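Pectate lyase (Bacillus, PDB 3VMV) probably cleaves pectate (polygalacturonate) by beta-elimination, as a secreted bacterial lyase of polysaccharide lyase family 1 built on a parallel beta-helix. Local coordinates at residues 74-85 with 100-110; 87-98 with 109-119. All coordinates share one frame; numbering follows the deposited sequence.

Contact 1 of 2, residues 74-85 with 100-110; sequences KAHEIKNISIIG and SNAHNIIIQNV
Strand 78-85 pairs in parallel with 102-103 and then with strand 105-108, from which its axis lies 4.7 Å away and diverges by 2°. The register, I78 facing A102 through I84 facing Q108, survives the corner at N104, and backbone bonds run from I78 N to N101 O as far as G85 N to Q108 O. At the corner N104 ND2 donates to N80 OD1 at 2.9 Å, nearly straight (169°), with the two amide planes turned steeply against each other. N104 CG lies opposite its backbone N (chi1 -173°), which carries the amide over to N80; N104 OD1 takes the backbone N-H groups of T15 and G16. Inside the coil, I78 CG2 touches A102 CB at 3.7 Å, and the bent I105 brings CD1 to I81 CB at 4.0 Å. At one end N101 ND2 holds K74 O at 2.9 Å, while the carboxylate of E77 stacks over one face of the H103 ring, offset toward its rim, CD to CE1 3.7 Å. At the other end N109 ND2 reaches G85 O from above its carbonyl plane at 2.9 Å, N109 OD1 takes the backbone N-H of G323, and a side chain on G85 would run into N109 O. Asparagines aligned at a coil corner form the asparagine ladder of pectate lyase beta-helices, and N80 with N104 is consistent with one step of it.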
loop_
_atom_site.group_PDB
_atom_site.type_symbol
_atom_site.label_atom_id
_atom_site.label_comp_id
_atom_site.label_asym_id
_atom_site.label_seq_id
_atom_site.Cartn_x
_atom_site.Cartn_y
_atom_site.Cartn_z
ATOM N N LYS A 74 -14.355 -1.730 -16.140
ATOM C CA LYS A 74 -13.619 -2.720 -15.344
ATOM C C LYS A 74 -13.666 -4.192 -15.776
ATOM O O LYS A 74 -12.846 -4.992 -15.332
ATOM C CB LYS A 74 -14.018 -2.608 -13.856
ATOM C CG LYS A 74 -15.425 -3.132 -13.554
ATOM C CD LYS A 74 -15.684 -3.142 -12.027
ATOM C CE LYS A 74 -17.178 -3.240 -11.727
ATOM N NZ LYS A 74 -17.494 -3.328 -10.267
ATOM N N ALA A 75 -14.591 -4.563 -16.676
ATOM C CA ALA A 75 -14.580 -5.935 -17.189
ATOM C C ALA A 75 -13.391 -6.222 -18.103
ATOM O O ALA A 75 -13.016 -7.385 -18.294
ATOM C CB ALA A 75 -15.919 -6.281 -17.888
ATOM N N HIS A 76 -12.756 -5.153 -18.596
ATOM C CA HIS A 76 -11.634 -5.263 -19.519
ATOM C C HIS A 76 -10.397 -4.875 -18.753
ATOM O O HIS A 76 -10.467 -4.006 -17.890
ATOM C CB HIS A 76 -11.803 -4.294 -20.686
ATOM C CG HIS A 76 -12.862 -4.706 -21.657
ATOM N ND1 HIS A 76 -14.194 -4.423 -21.462
ATOM C CD2 HIS A 76 -12.787 -5.398 -22.819
ATOM C CE1 HIS A 76 -14.898 -4.908 -22.470
ATOM N NE2 HIS A 76 -14.068 -5.507 -23.305
ATOM N N GLU A 77 -9.293 -5.535 -19.051
ATOM C CA GLU A 77 -8.043 -5.240 -18.379
ATOM C C GLU A 77 -7.371 -3.982 -18.922
ATOM O O GLU A 77 -7.554 -3.607 -20.098
ATOM C CB GLU A 77 -7.097 -6.449 -18.464
ATOM C CG GLU A 77 -7.749 -7.734 -17.886
ATOM C CD GLU A 77 -6.828 -8.956 -17.848
ATOM O OE1 GLU A 77 -5.738 -8.960 -18.455
ATOM O OE2 GLU A 77 -7.198 -9.936 -17.182
ATOM N N ILE A 78 -6.629 -3.307 -18.050
ATOM C CA ILE A 78 -5.673 -2.303 -18.492
ATOM C C ILE A 78 -4.300 -2.770 -18.024
ATOM O O ILE A 78 -4.168 -3.297 -16.927
ATOM C CB ILE A 78 -6.026 -0.884 -17.963
ATOM C CG1 ILE A 78 -5.056 0.144 -18.561
ATOM C CG2 ILE A 78 -6.083 -0.845 -16.395
ATOM C CD1 ILE A 78 -5.505 1.572 -18.242
ATOM N N LYS A 79 -3.290 -2.639 -18.867
ATOM C CA LYS A 79 -2.002 -3.312 -18.605
ATOM C C LYS A 79 -0.791 -2.453 -18.872
ATOM O O LYS A 79 -0.828 -1.561 -19.685
ATOM C CB LYS A 79 -1.860 -4.552 -19.474
ATOM C CG LYS A 79 -3.064 -5.505 -19.340
ATOM C CD LYS A 79 -2.706 -6.909 -19.802
ATOM C CE LYS A 79 -2.959 -7.060 -21.258
ATOM N NZ LYS A 79 -4.414 -6.949 -21.537
ATOM N N ASN A 80 0.311 -2.780 -18.203
ATOM C CA ASN A 80 1.643 -2.332 -18.605
ATOM C C ASN A 80 1.838 -0.806 -18.523
ATOM O O ASN A 80 2.117 -0.132 -19.527
ATOM C CB ASN A 80 1.984 -2.831 -20.024
ATOM C CG ASN A 80 1.757 -4.329 -20.191
ATOM O OD1 ASN A 80 1.898 -5.123 -19.262
ATOM N ND2 ASN A 80 1.388 -4.717 -21.419
ATOM N N ILE A 81 1.716 -0.292 -17.299
ATOM C CA ILE A 81 1.897 1.134 -17.059
ATOM C C ILE A 81 2.856 1.360 -15.921
ATOM O O ILE A 81 2.778 0.650 -14.914
ATOM C CB ILE A 81 0.556 1.741 -16.671
ATOM C CG1 ILE A 81 -0.386 1.692 -17.870
ATOM C CG2 ILE A 81 0.737 3.189 -16.182
ATOM C CD1 ILE A 81 -1.779 2.219 -17.555
ATOM N N SER A 82 3.737 2.346 -16.041
ATOM C CA SER A 82 4.418 2.907 -14.876
ATOM C C SER A 82 4.080 4.387 -14.760
ATOM O O SER A 82 4.046 5.091 -15.787
ATOM C CB SER A 82 5.935 2.797 -15.020
ATOM O OG SER A 82 6.373 1.463 -15.106
ATOM N N ILE A 83 3.782 4.833 -13.546
ATOM C CA ILE A 83 3.653 6.256 -13.215
ATOM C C ILE A 83 4.795 6.546 -12.258
ATOM O O ILE A 83 4.846 5.958 -11.170
ATOM C CB ILE A 83 2.283 6.509 -12.540
ATOM C CG1 ILE A 83 1.190 6.223 -13.578
ATOM C CG2 ILE A 83 2.202 7.920 -11.949
ATOM C CD1 ILE A 83 -0.225 6.260 -13.027
ATOM N N ILE A 84 5.732 7.386 -12.695
ATOM C CA ILE A 84 6.972 7.613 -11.940
ATOM C C ILE A 84 7.189 9.100 -11.772
ATOM O O ILE A 84 7.216 9.849 -12.759
ATOM C CB ILE A 84 8.137 6.985 -12.681
ATOM C CG1 ILE A 84 7.821 5.534 -13.034
ATOM C CG2 ILE A 84 9.427 7.153 -11.870
ATOM C CD1 ILE A 84 8.966 4.857 -13.857
ATOM N N GLY A 85 7.364 9.545 -10.525
ATOM C CA GLY A 85 7.681 10.932 -10.292
ATOM C C GLY A 85 9.082 11.299 -10.773
ATOM O O GLY A 85 9.994 10.474 -10.761
ATOM N N SER A 100 -7.960 -0.333 -11.417
ATOM C CA SER A 100 -9.133 -1.201 -11.525
ATOM C C SER A 100 -8.913 -2.203 -12.665
ATOM O O SER A 100 -8.703 -1.807 -13.815
ATOM C CB SER A 100 -10.372 -0.335 -11.779
ATOM O OG SER A 100 -11.473 -1.129 -12.174
ATOM N N ASN A 101 -8.923 -3.482 -12.320
ATOM C CA ASN A 101 -8.556 -4.558 -13.251
ATOM C C ASN A 101 -7.298 -4.197 -14.043
ATOM O O ASN A 101 -7.221 -4.300 -15.261
ATOM C CB ASN A 101 -9.723 -4.936 -14.168
ATOM C CG ASN A 101 -9.601 -6.363 -14.706
ATOM O OD1 ASN A 101 -8.752 -7.139 -14.293
ATOM N ND2 ASN A 101 -10.504 -6.709 -15.659
ATOM N N ALA A 102 -6.318 -3.743 -13.273
ATOM C CA ALA A 102 -5.081 -3.231 -13.800
ATOM C C ALA A 102 -3.967 -4.240 -13.569
ATOM O O ALA A 102 -3.875 -4.796 -12.480
ATOM C CB ALA A 102 -4.772 -1.895 -13.107
ATOM N N HIS A 103 -3.164 -4.509 -14.603
ATOM C CA HIS A 103 -2.188 -5.597 -14.577
ATOM C C HIS A 103 -0.830 -5.123 -14.995
ATOM O O HIS A 103 -0.704 -4.464 -16.010
ATOM C CB HIS A 103 -2.660 -6.713 -15.489
ATOM C CG HIS A 103 -3.923 -7.340 -15.006
ATOM N ND1 HIS A 103 -5.150 -6.727 -15.140
ATOM C CD2 HIS A 103 -4.136 -8.468 -14.291
ATOM C CE1 HIS A 103 -6.077 -7.477 -14.566
ATOM N NE2 HIS A 103 -5.489 -8.539 -14.050
ATOM N N ASN A 104 0.175 -5.459 -14.191
ATOM C CA ASN A 104 1.560 -5.087 -14.462
ATOM C C ASN A 104 1.720 -3.562 -14.420
ATOM O O ASN A 104 1.953 -2.893 -15.445
ATOM C CB ASN A 104 2.060 -5.673 -15.815
ATOM C CG ASN A 104 3.546 -5.441 -16.014
ATOM O OD1 ASN A 104 4.296 -5.412 -15.038
ATOM N ND2 ASN A 104 3.973 -5.232 -17.252
ATOM N N ILE A 105 1.590 -3.034 -13.205
ATOM C CA ILE A 105 1.566 -1.602 -12.953
ATOM C C ILE A 105 2.618 -1.241 -11.908
ATOM O O ILE A 105 2.714 -1.908 -10.873
ATOM C CB ILE A 105 0.206 -1.180 -12.387
ATOM C CG1 ILE A 105 -0.960 -1.810 -13.190
ATOM C CG2 ILE A 105 0.106 0.332 -12.321
ATOM C CD1 ILE A 105 -1.125 -1.280 -14.632
ATOM N N ILE A 106 3.403 -0.210 -12.179
ATOM C CA ILE A 106 4.333 0.348 -11.215
ATOM C C ILE A 106 3.934 1.794 -10.883
ATOM O O ILE A 106 3.719 2.592 -11.783
ATOM C CB ILE A 106 5.757 0.330 -11.784
ATOM C CG1 ILE A 106 6.153 -1.113 -12.050
ATOM C CG2 ILE A 106 6.742 1.035 -10.811
ATOM C CD1 ILE A 106 7.582 -1.263 -12.602
ATOM N N ILE A 107 3.810 2.118 -9.593
ATOM C CA ILE A 107 3.689 3.516 -9.134
ATOM C C ILE A 107 4.898 3.778 -8.251
ATOM O O ILE A 107 5.099 3.082 -7.233
ATOM C CB ILE A 107 2.402 3.710 -8.361
ATOM C CG1 ILE A 107 1.204 3.298 -9.213
ATOM C CG2 ILE A 107 2.266 5.171 -7.837
ATOM C CD1 ILE A 107 -0.098 3.296 -8.522
ATOM N N GLN A 108 5.723 4.734 -8.652
ATOM C CA GLN A 108 7.026 4.894 -8.017
ATOM C C GLN A 108 7.395 6.354 -7.901
ATOM O O GLN A 108 7.182 7.178 -8.835
ATOM C CB GLN A 108 8.026 4.159 -8.889
ATOM C CG GLN A 108 9.424 4.113 -8.315
ATOM C CD GLN A 108 10.320 3.200 -9.124
ATOM O OE1 GLN A 108 10.940 2.242 -8.597
ATOM N NE2 GLN A 108 10.419 3.489 -10.387
ATOM N N ASN A 109 8.056 6.696 -6.798
ATOM C CA ASN A 109 8.618 8.034 -6.608
ATOM C C ASN A 109 7.625 9.195 -6.716
ATOM O O ASN A 109 7.957 10.255 -7.267
ATOM C CB ASN A 109 9.792 8.286 -7.573
ATOM C CG ASN A 109 10.676 9.436 -7.132
ATOM O OD1 ASN A 109 11.016 9.559 -5.940
ATOM N ND2 ASN A 109 11.049 10.292 -8.093
ATOM N N VAL A 110 6.411 8.978 -6.225
ATOM C CA VAL A 110 5.458 10.098 -6.121
ATOM C C VAL A 110 5.024 10.344 -4.668
ATOM O O VAL A 110 5.076 9.440 -3.821
ATOM C CB VAL A 110 4.174 9.851 -7.013
ATOM C CG1 VAL A 110 4.560 9.720 -8.464
ATOM C CG2 VAL A 110 3.414 8.590 -6.515
HETATM O O HOH W 1 -11.045 -9.215 -16.892
HETATM O O HOH W 2 -9.821 -1.751 -16.360
HETATM O O HOH W 3 -8.527 -9.843 -14.816
#

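Contact 2 of 2, residues 87-98 with 109-119; sequences GTNGEFDGIGIR and NVSIHHVREGE. With SO4 (sulfate ion), chain B.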
loop_
_atom_site.group_PDB
_atom_site.type_symbol
_atom_site.label_atom_id
_atom_site.label_comp_id
_atom_site.label_asym_id
_atom_site.label_seq_id
_atom_site.Cartn_x
_atom_site.Cartn_y
_atom_site.Cartn_z
ATOM N N GLY A 87 12.245 13.374 -9.777
ATOM C CA GLY A 87 12.843 14.041 -8.626
ATOM C C GLY A 87 11.878 14.075 -7.461
ATOM O O GLY A 87 11.324 13.057 -7.083
ATOM N N THR A 88 11.643 15.267 -6.928
ATOM C CA THR A 88 10.696 15.429 -5.834
ATOM C C THR A 88 9.480 16.181 -6.376
ATOM O O THR A 88 8.687 16.737 -5.607
ATOM C CB THR A 88 11.322 16.186 -4.649
ATOM O OG1 THR A 88 11.862 17.424 -5.114
ATOM C CG2 THR A 88 12.445 15.344 -4.020
ATOM N N ASN A 89 9.314 16.154 -7.693
ATOM C CA ASN A 89 8.260 16.937 -8.347
ATOM C C ASN A 89 7.009 16.172 -8.734
ATOM O O ASN A 89 6.060 16.779 -9.268
ATOM C CB ASN A 89 8.806 17.682 -9.587
ATOM C CG ASN A 89 9.937 18.587 -9.233
ATOM O OD1 ASN A 89 9.846 19.343 -8.264
ATOM N ND2 ASN A 89 11.034 18.485 -9.971
ATOM N N GLY A 90 6.960 14.871 -8.437
ATOM C CA GLY A 90 5.800 14.037 -8.772
ATOM C C GLY A 90 4.825 14.037 -7.633
ATOM O O GLY A 90 4.844 13.135 -6.824
ATOM N N GLU A 91 3.958 15.033 -7.578
ATOM C CA GLU A 91 3.129 15.245 -6.406
ATOM C C GLU A 91 1.655 15.192 -6.795
ATOM O O GLU A 91 1.288 15.806 -7.804
ATOM C CB GLU A 91 3.437 16.602 -5.779
ATOM C CG GLU A 91 2.596 16.875 -4.547
ATOM C CD GLU A 91 2.795 18.253 -3.959
ATOM O OE1 GLU A 91 3.682 18.988 -4.455
ATOM O OE2 GLU A 91 2.057 18.618 -2.999
ATOM N N PHE A 92 0.853 14.467 -5.995
ATOM C CA PHE A 92 -0.601 14.395 -6.170
ATOM C C PHE A 92 -1.172 14.986 -4.892
ATOM O O PHE A 92 -1.122 14.349 -3.845
ATOM C CB PHE A 92 -1.066 12.929 -6.326
ATOM C CG PHE A 92 -0.603 12.260 -7.590
ATOM C CD1 PHE A 92 -1.510 11.945 -8.601
ATOM C CD2 PHE A 92 0.733 11.947 -7.768
ATOM C CE1 PHE A 92 -1.093 11.336 -9.779
ATOM C CE2 PHE A 92 1.166 11.340 -8.978
ATOM C CZ PHE A 92 0.243 11.025 -9.955
ATOM N N ASP A 93 -1.674 16.215 -4.976
ATOM C CA ASP A 93 -2.158 16.957 -3.817
ATOM C C ASP A 93 -3.686 16.950 -3.853
ATOM O O ASP A 93 -4.318 17.637 -4.671
ATOM C CB ASP A 93 -1.610 18.381 -3.865
ATOM C CG ASP A 93 -2.101 19.232 -2.698
ATOM O OD1 ASP A 93 -2.825 18.709 -1.812
ATOM O OD2 ASP A 93 -1.752 20.439 -2.679
ATOM N N GLY A 94 -4.269 16.098 -3.004
ATOM C CA GLY A 94 -5.717 16.072 -2.884
ATOM C C GLY A 94 -6.394 15.193 -3.895
ATOM O O GLY A 94 -7.634 15.266 -4.009
ATOM N N ILE A 95 -5.635 14.373 -4.627
ATOM C CA ILE A 95 -6.263 13.466 -5.607
ATOM C C ILE A 95 -5.439 12.205 -5.609
ATOM O O ILE A 95 -4.207 12.272 -5.597
ATOM C CB ILE A 95 -6.380 14.081 -7.045
ATOM C CG1 ILE A 95 -7.173 13.127 -7.933
ATOM C CG2 ILE A 95 -5.005 14.462 -7.605
ATOM C CD1 ILE A 95 -7.645 13.764 -9.263
ATOM N N GLY A 96 -6.137 11.082 -5.577
ATOM C CA GLY A 96 -5.498 9.783 -5.545
ATOM C C GLY A 96 -5.635 9.006 -6.824
ATOM O O GLY A 96 -6.270 9.434 -7.796
ATOM N N ILE A 97 -4.945 7.875 -6.847
ATOM C CA ILE A 97 -4.955 6.967 -7.994
ATOM C C ILE A 97 -5.756 5.723 -7.697
ATOM O O ILE A 97 -5.663 5.180 -6.600
ATOM C CB ILE A 97 -3.496 6.528 -8.301
ATOM C CG1 ILE A 97 -2.673 7.766 -8.665
ATOM C CG2 ILE A 97 -3.487 5.526 -9.470
ATOM C CD1 ILE A 97 -1.116 7.487 -8.778
ATOM N N ARG A 98 -6.556 5.262 -8.662
ATOM C CA ARG A 98 -7.270 4.003 -8.519
ATOM C C ARG A 98 -6.848 3.058 -9.616
ATOM O O ARG A 98 -6.897 3.407 -10.790
ATOM C CB ARG A 98 -8.798 4.165 -8.511
ATOM C CG ARG A 98 -9.541 2.840 -8.317
ATOM C CD ARG A 98 -11.050 3.070 -8.172
ATOM N NE ARG A 98 -11.583 3.631 -9.409
ATOM C CZ ARG A 98 -12.811 4.164 -9.525
ATOM N NH1 ARG A 98 -13.209 4.614 -10.705
ATOM N NH2 ARG A 98 -13.613 4.258 -8.470
ATOM N N ASN A 109 8.056 6.696 -6.798
ATOM C CA ASN A 109 8.618 8.034 -6.608
ATOM C C ASN A 109 7.625 9.195 -6.716
ATOM O O ASN A 109 7.957 10.255 -7.267
ATOM C CB ASN A 109 9.792 8.286 -7.573
ATOM C CG ASN A 109 10.676 9.436 -7.132
ATOM O OD1 ASN A 109 11.016 9.559 -5.940
ATOM N ND2 ASN A 109 11.049 10.292 -8.093
ATOM N N VAL A 110 6.411 8.978 -6.225
ATOM C CA VAL A 110 5.458 10.098 -6.121
ATOM C C VAL A 110 5.024 10.344 -4.668
ATOM O O VAL A 110 5.076 9.440 -3.821
ATOM C CB VAL A 110 4.174 9.851 -7.013
ATOM C CG1 VAL A 110 4.560 9.720 -8.464
ATOM C CG2 VAL A 110 3.414 8.590 -6.515
ATOM N N SER A 111 4.557 11.561 -4.386
ATOM C CA SER A 111 3.966 11.865 -3.097
ATOM C C SER A 111 2.488 12.059 -3.326
ATOM O O SER A 111 2.124 12.815 -4.228
ATOM C CB SER A 111 4.537 13.149 -2.520
ATOM O OG SER A 111 5.951 13.008 -2.340
ATOM N N ILE A 112 1.657 11.379 -2.549
ATOM C CA ILE A 112 0.200 11.488 -2.730
ATOM C C ILE A 112 -0.370 11.765 -1.372
ATOM O O ILE A 112 -0.152 10.967 -0.417
ATOM C CB ILE A 112 -0.409 10.171 -3.278
ATOM C CG1 ILE A 112 0.316 9.755 -4.576
ATOM C CG2 ILE A 112 -1.941 10.377 -3.519
ATOM C CD1 ILE A 112 -0.297 8.523 -5.241
ATOM N N HIS A 113 -1.121 12.857 -1.237
ATOM C CA HIS A 113 -1.469 13.265 0.099
ATOM C C HIS A 113 -2.743 14.107 0.180
ATOM O O HIS A 113 -3.205 14.687 -0.778
ATOM C CB HIS A 113 -0.281 14.034 0.717
ATOM C CG HIS A 113 0.018 15.329 0.013
ATOM N ND1 HIS A 113 -0.495 16.540 0.435
ATOM C CD2 HIS A 113 0.770 15.605 -1.082
ATOM C CE1 HIS A 113 -0.074 17.504 -0.368
ATOM N NE2 HIS A 113 0.692 16.965 -1.303
ATOM N N HIS A 114 -3.309 14.090 1.383
ATOM C CA HIS A 114 -4.513 14.848 1.722
ATOM C C HIS A 114 -5.629 14.492 0.746
ATOM O O HIS A 114 -6.366 15.383 0.296
ATOM C CB HIS A 114 -4.269 16.360 1.783
ATOM C CG HIS A 114 -3.343 16.746 2.885
ATOM N ND1 HIS A 114 -1.971 16.781 2.725
ATOM C CD2 HIS A 114 -3.584 17.054 4.180
ATOM C CE1 HIS A 114 -1.411 17.146 3.870
ATOM N NE2 HIS A 114 -2.368 17.334 4.766
ATOM N N VAL A 115 -5.792 13.191 0.490
ATOM C CA VAL A 115 -6.828 12.753 -0.447
ATOM C C VAL A 115 -8.144 12.587 0.306
ATOM O O VAL A 115 -8.313 11.657 1.086
ATOM C CB VAL A 115 -6.435 11.462 -1.165
ATOM C CG1 VAL A 115 -7.478 11.113 -2.289
ATOM C CG2 VAL A 115 -5.048 11.665 -1.831
ATOM N N ARG A 116 -9.078 13.504 0.080
ATOM C CA ARG A 116 -10.428 13.410 0.639
ATOM C C ARG A 116 -11.470 13.023 -0.432
ATOM O O ARG A 116 -12.345 12.185 -0.189
ATOM C CB ARG A 116 -10.850 14.735 1.282
ATOM C CG ARG A 116 -12.331 14.741 1.649
ATOM C CD ARG A 116 -12.694 15.784 2.680
ATOM N NE ARG A 116 -14.150 15.857 2.826
ATOM C CZ ARG A 116 -14.912 14.993 3.503
ATOM N NH1 ARG A 116 -14.395 13.966 4.161
ATOM N NH2 ARG A 116 -16.228 15.176 3.537
ATOM N N GLU A 117 -11.380 13.656 -1.602
ATOM C CA GLU A 117 -12.352 13.400 -2.688
ATOM C C GLU A 117 -12.083 12.080 -3.419
ATOM O O GLU A 117 -11.060 11.441 -3.205
ATOM C CB GLU A 117 -12.374 14.581 -3.647
ATOM C CG GLU A 117 -12.811 15.871 -2.959
ATOM C CD GLU A 117 -12.850 17.052 -3.904
ATOM O OE1 GLU A 117 -13.430 16.908 -5.004
ATOM O OE2 GLU A 117 -12.300 18.121 -3.550
ATOM N N GLY A 118 -12.993 11.664 -4.309
ATOM C CA GLY A 118 -12.822 10.372 -4.951
ATOM C C GLY A 118 -13.093 9.236 -3.982
ATOM O O GLY A 118 -14.123 9.201 -3.312
ATOM N N GLU A 119 -12.172 8.280 -3.920
ATOM C CA GLU A 119 -12.258 7.252 -2.887
ATOM C C GLU A 119 -11.736 7.790 -1.553
ATOM O O GLU A 119 -11.858 7.115 -0.534
ATOM C CB GLU A 119 -11.401 6.024 -3.252
ATOM C CG GLU A 119 -11.758 5.337 -4.571
ATOM C CD GLU A 119 -13.015 4.476 -4.472
ATOM O OE1 GLU A 119 -13.584 4.345 -3.347
ATOM O OE2 GLU A 119 -13.449 3.919 -5.530
HETATM S S SO4 B . -16.467 6.332 -9.451
HETATM O O1 SO4 B . -15.924 7.673 -9.284
HETATM O O2 SO4 B . -16.036 5.752 -10.704
HETATM O O3 SO4 B . -16.025 5.501 -8.333
HETATM O O4 SO4 B . -17.919 6.395 -9.485
HETATM O O HOH W 4 8.558 12.936 -6.919
HETATM O O HOH W 5 7.083 14.150 -4.600
HETATM O O HOH W 6 -9.302 15.603 -1.987
HETATM O O HOH W 7 -9.097 11.176 -5.211
#
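Strands 91-93 and 111-113 run parallel, axes 4.7 Å apart and 6° from aligned, with backbone bonds from S111 N to G90 O through to G94 N and H113 O. H113 carries the polar side. Its ring is swung between the backbone N and the carbonyl carbon (chi1 65°), and its NE2 donates to E91 OE2 at 2.7 Å and 164°; the oxygen lies in the ring plane and is met on its anti side. H113 ND1 pairs with H114 ND1 at 2.7 Å, either nitrogen being able to donate, so the imidazole is gripped at both ends and its rotation fixed. D93 CA sits over one face, 4.1 Å from the ring centroid. Replacing H113 by alanine would probably leave E91 OE2 and H114 ND1 without their mate and open a gap beside D93. On the interior side F92 and I112 lie alongside each other, CB to CG1 3.9 Å, while V110 CG1 meets the F92 ring edge at CE2 (3.8 Å) and I97 CD1 rests over a face. Farther on, R98 NH2 forms a salt bridge with E119 OE2 at 3.0 Å and also donates to sulfate O3 at 2.7 Å; R98 NH1 donates to sulfate O2 and also forms a salt bridge with D67. Strand 55-57 flanks strand 91-93 and strand 138-140 flanks strand 111-113, with Y140 stacking on the H113 ring; inside the coil, I66 of strand 66-68 packs on F92, and I123 of strand 123-126 on I112.

In the fold
Contacts 1 and 2, centres about 15 Å apart, join the same two successive coils of the beta-helix on different faces. The chain passes from strand 78-85 to strand 91-93 in one coil and from strand 105-108 to strand 111-113 in the next, so the segments of the two contacts alternate in sequence. N109 and V110 belong to both: N109 ND2 donates to G85 O and to G87 O at the turn. In the interior the faces meet where I83 CG2 lies 4.2 Å from F92 CZ and I107 CD1 lies 4.2 Å from I97 CG2. Strand 97-103 also serves both contacts. The sulfate, probably from the crystallisation liquor, belongs to contact 2 and not to the shared turn.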